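Local coordinates for uncharacterized conserved protein YjbQ/UPF0047 family, ortholog yugU B.subtilis (Clostridium acetobutylicum, PDB 1VMH) that is of unknown function but belongs to the YjbQ/UPF0047 family and may act as an assembly of three identical chains, at the interface of chains A and B. Numbering follows the deposited sequence. Chains: chain A/B, Uncharacterized conserved protein YjbQ/UPF0047 family, ortholog yugU B.subtilis.

Contact 1: the interface of chains A and B. Residues chain A 88-89; chain B 73-74, 77-78, 81.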
ATOM      1  N   ASP A  88     -10.509 -16.542 -14.471  1.00 17.66           N
ATOM      2  CA  ASP A  88      -9.862 -17.713 -13.945  1.00 16.72           C
ATOM      3  C   ASP A  88      -9.880 -17.619 -12.442  1.00 16.62           C
ATOM      4  O   ASP A  88      -8.879 -17.252 -11.805  1.00 17.42           O
ATOM      5  CB  ASP A  88      -8.418 -17.783 -14.459  1.00 19.00           C
ATOM      6  CG  ASP A  88      -7.703 -19.046 -14.042  1.00 24.61           C
ATOM      7  OD1 ASP A  88      -8.309 -19.882 -13.335  1.00 24.40           O
ATOM      8  OD2 ASP A  88      -6.518 -19.200 -14.417  1.00 30.62           O
ATOM      9  N   TYR A  89     -11.050 -17.894 -11.886  1.00 15.15           N
ATOM     10  CA  TYR A  89     -11.305 -17.782 -10.455  1.00 15.33           C
ATOM     11  C   TYR A  89     -11.986 -19.042  -9.946  1.00 15.72           C
ATOM     12  O   TYR A  89     -13.052 -19.399 -10.429  1.00 17.69           O
ATOM     13  CB  TYR A  89     -12.200 -16.589 -10.139  1.00 15.81           C
ATOM     14  CG  TYR A  89     -11.776 -15.249 -10.679  1.00 13.96           C
ATOM     15  CD1 TYR A  89     -10.630 -14.643 -10.237  1.00 15.50           C
ATOM     16  CD2 TYR A  89     -12.564 -14.564 -11.594  1.00 17.70           C
ATOM     17  CE1 TYR A  89     -10.255 -13.381 -10.689  1.00 15.28           C
ATOM     18  CE2 TYR A  89     -12.203 -13.337 -12.071  1.00 18.00           C
ATOM     19  CZ  TYR A  89     -11.038 -12.726 -11.603  1.00 15.01           C
ATOM     20  OH  TYR A  89     -10.626 -11.486 -12.061  1.00 17.69           O
TER
ATOM     21  N   ARG B  73      -5.288 -18.523  -3.942  1.00 15.30           N
ATOM     22  CA  ARG B  73      -4.944 -19.041  -5.246  1.00 13.97           C
ATOM     23  C   ARG B  73      -5.362 -18.097  -6.382  1.00 15.01           C
ATOM     24  O   ARG B  73      -4.578 -17.791  -7.281  1.00 14.27           O
ATOM     25  CB  ARG B  73      -5.532 -20.437  -5.456  1.00 16.12           C
ATOM     26  CG  ARG B  73      -5.385 -20.979  -6.874  1.00 14.15           C
ATOM     27  CD  ARG B  73      -6.603 -20.666  -7.745  1.00 14.45           C
ATOM     28  NE  ARG B  73      -6.440 -21.226  -9.104  1.00 16.35           N
ATOM     29  CZ  ARG B  73      -6.934 -20.697 -10.217  1.00 13.59           C
ATOM     30  NH1 ARG B  73      -7.653 -19.584 -10.205  1.00 14.78           N
ATOM     31  NH2 ARG B  73      -6.714 -21.303 -11.378  1.00 18.27           N
ATOM     32  N   ASP B  74      -6.593 -17.591  -6.310  1.00 13.99           N
ATOM     33  CA  ASP B  74      -7.067 -16.639  -7.310  1.00 13.41           C
ATOM     34  C   ASP B  74      -6.198 -15.394  -7.396  1.00 14.84           C
ATOM     35  O   ASP B  74      -5.930 -14.892  -8.480  1.00 14.66           O
ATOM     36  CB  ASP B  74      -8.528 -16.263  -7.033  1.00 14.45           C
ATOM     37  CG  ASP B  74      -9.502 -17.394  -7.370  1.00 17.14           C
ATOM     38  OD1 ASP B  74      -9.077 -18.417  -7.987  1.00 13.81           O
ATOM     39  OD2 ASP B  74     -10.694 -17.253  -7.021  1.00 13.89           O
ATOM     40  N   VAL B  77      -2.660 -16.482  -8.919  1.00 16.05           N
ATOM     41  CA  VAL B  77      -2.806 -16.872 -10.297  1.00 14.00           C
ATOM     42  C   VAL B  77      -3.079 -15.672 -11.178  1.00 13.75           C
ATOM     43  O   VAL B  77      -2.534 -15.544 -12.265  1.00 17.22           O
ATOM     44  CB  VAL B  77      -3.940 -17.938 -10.460  1.00 16.08           C
ATOM     45  CG1 VAL B  77      -4.432 -18.067 -11.925  1.00 16.67           C
ATOM     46  CG2 VAL B  77      -3.493 -19.298  -9.937  1.00 16.40           C
ATOM     47  N   ASN B  78      -3.917 -14.760 -10.706  1.00 12.75           N
ATOM     48  CA  ASN B  78      -4.291 -13.622 -11.532  1.00 14.16           C
ATOM     49  C   ASN B  78      -3.228 -12.518 -11.540  1.00 16.55           C
ATOM     50  O   ASN B  78      -3.036 -11.864 -12.567  1.00 16.12           O
ATOM     51  CB  ASN B  78      -5.706 -13.149 -11.219  1.00 15.82           C
ATOM     52  CG  ASN B  78      -6.747 -14.091 -11.802  1.00 18.21           C
ATOM     53  OD1 ASN B  78      -7.073 -14.012 -13.006  1.00 17.90           O
ATOM     54  ND2 ASN B  78      -7.201 -15.043 -10.995  1.00 16.39           N
ATOM     55  N   LYS B  81      -0.985 -13.837 -14.115  1.00 16.56           N
ATOM     56  CA  LYS B  81      -1.533 -13.700 -15.449  1.00 16.24           C
ATOM     57  C   LYS B  81      -1.227 -12.311 -16.009  1.00 19.14           C
ATOM     58  O   LYS B  81      -0.885 -12.155 -17.171  1.00 19.88           O
ATOM     59  CB  LYS B  81      -3.038 -13.961 -15.396  1.00 19.56           C
ATOM     60  CG  LYS B  81      -3.703 -14.128 -16.743  1.00 24.46           C
ATOM     61  CD  LYS B  81      -5.207 -14.402 -16.602  1.00 35.06           C
ATOM     62  CE  LYS B  81      -5.547 -15.612 -15.704  1.00 38.22           C
ATOM     63  NZ  LYS B  81      -5.155 -16.931 -16.312  1.00 42.55           N
TER
HETATM   64  O   HOH W   1      -8.846 -14.417 -15.113  1.00 26.82           O
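A:Asp88, in a loop of chain A, lies over one side of helix 69-82 of chain B and meets B:Arg73, B:Asn78 and B:Lys81 along it. The side chains of A:Asp88 and B:Arg73 cross at about a right angle, and the carboxylate and guanidinium planes stand 65° apart, so this is not the flat, paired form of the salt bridge. NH2 of B:Arg73 reaches OD1 of A:Asp88 on its syn side at 2.9 Å. NH1 comes to the same oxygen from above the carboxylate plane, on the same face, and also donates to the backbone O of A:Asp88 at 3.1 Å. The bend of B:Arg73 at chi2 (-93°) turns the guanidinium toward the loop, with CG2 of B:Val77 over one of its faces. On the same side of the interface, NH1 forms a salt bridge to OD1 of B:Asp74 (2.9 Å), which helps to fix its rotation.

The carbonyl of A:Asp88 is held from both faces: opposite the arginine, ND2 of B:Asn78 gives it a nearly straight bond of 2.9 Å, 170° at the hydrogen. The other hydrogen of that amide goes to the backbone O of B:Asp74, one turn back in the helix, so both N-H groups are used and the amide is held in orientation. The side chains of A:Tyr89 and B:Asn78 cross at about a right angle, but the ring is only modestly tilted from the amide plane, and its CE1 is 3.7 Å from CG of B:Asn78.

At the other end of the carboxylate, B:Lys81 curls through chi3 and chi4 to bring NZ to the anti lone pair of OD2, a longer salt bridge. A water joins the backbone N of A:Asp88 to OD1 of B:Asn78, 2.8 Å from each atom.

Contact 2: the interface of chains A and B. Residues chain A 53-57; chain B 63, 110-111, 119-121, 124.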
ATOM      1  N   PHE A  53      -8.290   2.360   8.464  1.00 12.33           N
ATOM      2  CA  PHE A  53      -8.193   0.902   8.234  1.00 13.43           C
ATOM      3  C   PHE A  53      -9.548   0.314   7.781  1.00 12.51           C
ATOM      4  O   PHE A  53     -10.607   0.616   8.390  1.00 13.14           O
ATOM      5  CB  PHE A  53      -7.745   0.194   9.523  1.00 13.39           C
ATOM      6  CG  PHE A  53      -7.452  -1.286   9.361  1.00 13.40           C
ATOM      7  CD1 PHE A  53      -8.471  -2.229   9.487  1.00 14.34           C
ATOM      8  CD2 PHE A  53      -6.169  -1.730   9.094  1.00 13.22           C
ATOM      9  CE1 PHE A  53      -8.184  -3.569   9.337  1.00 14.11           C
ATOM     10  CE2 PHE A  53      -5.912  -3.063   8.929  1.00 14.52           C
ATOM     11  CZ  PHE A  53      -6.904  -3.964   9.022  1.00 15.05           C
ATOM     12  N   CYS A  54      -9.506  -0.539   6.746  1.00 13.80           N
ATOM     13  CA  CYS A  54     -10.684  -1.206   6.257  1.00 12.92           C
ATOM     14  C   CYS A  54     -10.703  -2.652   6.713  1.00 13.64           C
ATOM     15  O   CYS A  54      -9.840  -3.447   6.284  1.00 13.68           O
ATOM     16  CB  CYS A  54     -10.717  -1.136   4.740  1.00 14.97           C
ATOM     17  SG  CYS A  54     -12.055  -2.026   4.027  1.00 15.49           S
ATOM     18  N   PRO A  55     -11.666  -3.039   7.548  1.00 12.81           N
ATOM     19  CA  PRO A  55     -11.719  -4.434   8.040  1.00 13.30           C
ATOM     20  C   PRO A  55     -12.337  -5.439   7.070  1.00 13.56           C
ATOM     21  O   PRO A  55     -12.525  -6.624   7.459  1.00 16.90           O
ATOM     22  CB  PRO A  55     -12.582  -4.310   9.294  1.00 14.98           C
ATOM     23  CG  PRO A  55     -13.544  -3.214   8.940  1.00 13.02           C
ATOM     24  CD  PRO A  55     -12.752  -2.219   8.118  1.00 11.79           C
ATOM     25  N   HIS A  56     -12.641  -5.039   5.843  1.00 12.31           N
ATOM     26  CA  HIS A  56     -13.289  -5.875   4.853  1.00 12.97           C
ATOM     27  C   HIS A  56     -12.291  -6.326   3.800  1.00 12.91           C
ATOM     28  O   HIS A  56     -11.585  -5.509   3.244  1.00 15.03           O
ATOM     29  CB  HIS A  56     -14.385  -5.057   4.189  1.00 14.43           C
ATOM     30  CG  HIS A  56     -15.355  -4.491   5.173  1.00 15.70           C
ATOM     31  ND1 HIS A  56     -16.237  -5.286   5.875  1.00 13.81           N
ATOM     32  CD2 HIS A  56     -15.600  -3.215   5.562  1.00 14.78           C
ATOM     33  CE1 HIS A  56     -16.963  -4.515   6.678  1.00 14.22           C
ATOM     34  NE2 HIS A  56     -16.608  -3.259   6.491  1.00 15.87           N
ATOM     35  N   THR A  57     -12.283  -7.603   3.477  1.00 13.12           N
ATOM     36  CA  THR A  57     -11.332  -8.158   2.528  1.00 12.80           C
ATOM     37  C   THR A  57     -11.693  -7.925   1.058  1.00 12.89           C
ATOM     38  O   THR A  57     -10.898  -8.253   0.199  1.00 13.64           O
ATOM     39  CB  THR A  57     -11.105  -9.616   2.798  1.00 14.41           C
ATOM     40  OG1 THR A  57     -12.343 -10.300   2.683  1.00 15.75           O
ATOM     41  CG2 THR A  57     -10.514  -9.818   4.181  1.00 16.99           C
TER
ATOM     42  N   ILE B  63      -3.094  -7.868   3.528  1.00 13.08           N
ATOM     43  CA  ILE B  63      -4.135  -8.345   4.495  1.00 12.33           C
ATOM     44  C   ILE B  63      -5.301  -8.770   3.646  1.00 13.07           C
ATOM     45  O   ILE B  63      -5.752  -7.981   2.811  1.00 14.22           O
ATOM     46  CB  ILE B  63      -4.492  -7.235   5.493  1.00 14.14           C
ATOM     47  CG1 ILE B  63      -3.251  -6.878   6.342  1.00 14.32           C
ATOM     48  CG2 ILE B  63      -5.657  -7.618   6.381  1.00 14.84           C
ATOM     49  CD1 ILE B  63      -3.412  -5.814   7.421  1.00 16.48           C
ATOM     50  N   GLN B 110      -0.075  -2.319   8.456  1.00 14.26           N
ATOM     51  CA  GLN B 110      -0.251  -1.995   9.870  1.00 14.41           C
ATOM     52  C   GLN B 110      -1.666  -2.296  10.311  1.00 14.11           C
ATOM     53  O   GLN B 110      -2.617  -2.251   9.512  1.00 15.65           O
ATOM     54  CB  GLN B 110       0.242  -0.605  10.234  1.00 18.62           C
ATOM     55  CG  GLN B 110      -0.469   0.521   9.623  1.00 20.09           C
ATOM     56  CD  GLN B 110       0.094   1.865  10.119  1.00 19.16           C
ATOM     57  OE1 GLN B 110       0.802   1.968  11.177  1.00 22.75           O
ATOM     58  NE2 GLN B 110      -0.169   2.874   9.344  1.00 21.71           N
ATOM     59  N   ILE B 111      -1.781  -2.690  11.584  1.00 13.50           N
ATOM     60  CA  ILE B 111      -3.030  -3.147  12.154  1.00 13.57           C
ATOM     61  C   ILE B 111      -3.190  -2.454  13.512  1.00 12.89           C
ATOM     62  O   ILE B 111      -2.250  -2.348  14.300  1.00 12.80           O
ATOM     63  CB  ILE B 111      -3.020  -4.683  12.321  1.00 12.85           C
ATOM     64  CG1 ILE B 111      -2.637  -5.380  11.004  1.00 16.35           C
ATOM     65  CG2 ILE B 111      -4.374  -5.193  12.843  1.00 14.48           C
ATOM     66  CD1 ILE B 111      -1.154  -5.640  10.842  1.00 18.74           C
ATOM     67  N   LYS B 119      -7.096  -5.578  15.764  1.00 15.30           N
ATOM     68  CA  LYS B 119      -8.443  -5.206  15.351  1.00 14.29           C
ATOM     69  C   LYS B 119      -8.655  -5.541  13.882  1.00 14.58           C
ATOM     70  O   LYS B 119      -8.573  -4.687  12.982  1.00 16.03           O
ATOM     71  CB  LYS B 119      -8.682  -3.736  15.566  1.00 14.71           C
ATOM     72  CG  LYS B 119     -10.163  -3.379  15.730  1.00 16.36           C
ATOM     73  CD  LYS B 119     -10.302  -1.862  15.924  1.00 16.92           C
ATOM     74  CE  LYS B 119     -11.755  -1.407  15.824  1.00 19.43           C
ATOM     75  NZ  LYS B 119     -12.611  -2.169  16.769  1.00 18.33           N
ATOM     76  N   LEU B 120      -8.935  -6.799  13.629  1.00 14.22           N
ATOM     77  CA  LEU B 120      -9.103  -7.330  12.280  1.00 14.85           C
ATOM     78  C   LEU B 120     -10.566  -7.672  12.055  1.00 15.54           C
ATOM     79  O   LEU B 120     -11.287  -8.013  13.008  1.00 16.32           O
ATOM     80  CB  LEU B 120      -8.244  -8.597  12.078  1.00 13.39           C
ATOM     81  CG  LEU B 120      -6.731  -8.323  12.067  1.00 14.89           C
ATOM     82  CD1 LEU B 120      -5.913  -9.543  12.381  1.00 16.07           C
ATOM     83  CD2 LEU B 120      -6.319  -7.752  10.712  1.00 16.79           C
ATOM     84  N   GLY B 121     -10.971  -7.622  10.789  1.00 13.61           N
ATOM     85  CA  GLY B 121     -12.325  -7.983  10.418  1.00 14.41           C
ATOM     86  C   GLY B 121     -12.532  -9.485  10.309  1.00 15.42           C
ATOM     87  O   GLY B 121     -11.643 -10.274  10.603  1.00 16.07           O
ATOM     88  N   GLN B 124     -10.178 -11.871   8.229  1.00 13.71           N
ATOM     89  CA  GLN B 124      -9.165 -11.015   7.737  1.00 11.72           C
ATOM     90  C   GLN B 124      -7.850 -11.368   8.428  1.00 12.66           C
ATOM     91  O   GLN B 124      -7.706 -11.273   9.617  1.00 14.82           O
ATOM     92  CB  GLN B 124      -9.570  -9.564   7.986  1.00 14.67           C
ATOM     93  CG  GLN B 124      -8.666  -8.595   7.334  1.00 15.06           C
ATOM     94  CD  GLN B 124      -9.067  -7.155   7.580  1.00 13.86           C
ATOM     95  OE1 GLN B 124      -9.366  -6.743   8.722  1.00 13.72           O
ATOM     96  NE2 GLN B 124      -8.975  -6.344   6.529  1.00 13.98           N
TER
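The phenyl ring of A:Phe53 has the side-chain oxygen OE1 of B:Gln124 at its edge and in its plane, 3.4 Å from CE1. Ring and amide meet tip to tip with their planes 68° apart. At another part of the ring, CE2 lies 3.4 Å from the backbone O of B:Gln110 and also touches CD1 of B:Ile63, while CD2 of B:Leu120 approaches CZ. Within chain A, CG of A:Pro55 lies over one face of the A:His56 imidazole, offset toward the rim. The phenyl ring gets there with its CG anti to the backbone N (chi1 -173°), pointing from the end of strand 48-53 into chain B.

B:Gln124 comes the other way, extended beyond CG, and its amide is tied at both ends. NE2 donates to the backbone O of A:Cys54 at 3.0 Å, in the carbonyl plane and on a lone pair, with 161° at the hydrogen. OE1 accepts from the backbone N of B:Gly121 within its own chain, at 2.8 Å and nearly straight. The loop that presents the acceptor is braced by a long bond from the backbone N of A:His56 to SG of A:Cys54. A:Pro55 packs against B:Gly121 and the amide carbon of B:Gln124, and CG2 of A:Thr57 slides past the aliphatic part of that glutamine. The patch combines the edge packing of an aromatic ring with a directional hydrogen bond, and probably helps to set the register of neighbouring subunits in the three-chain assembly, if that is the form in solution.

The C-alpha centres of contact 1 and contact 2 lie about 22 Å apart in the same A-B interface, and they share no residues. Contact 1 sets a loop of chain A on helix 69-82 of chain B and is largely charged and polar; contact 2 brings the end of strand 48-53 and the loop after it to strands 59-65, 108-114 and 124-130 of chain B and the loop leading into the last, and mixes ring packing with polar amide and carbonyl groups, without charged pairs. Two separated footholds should limit rocking between the subunits. The inexact two-fold would be consistent with a ring of three chains, if the deposited assembly is biological.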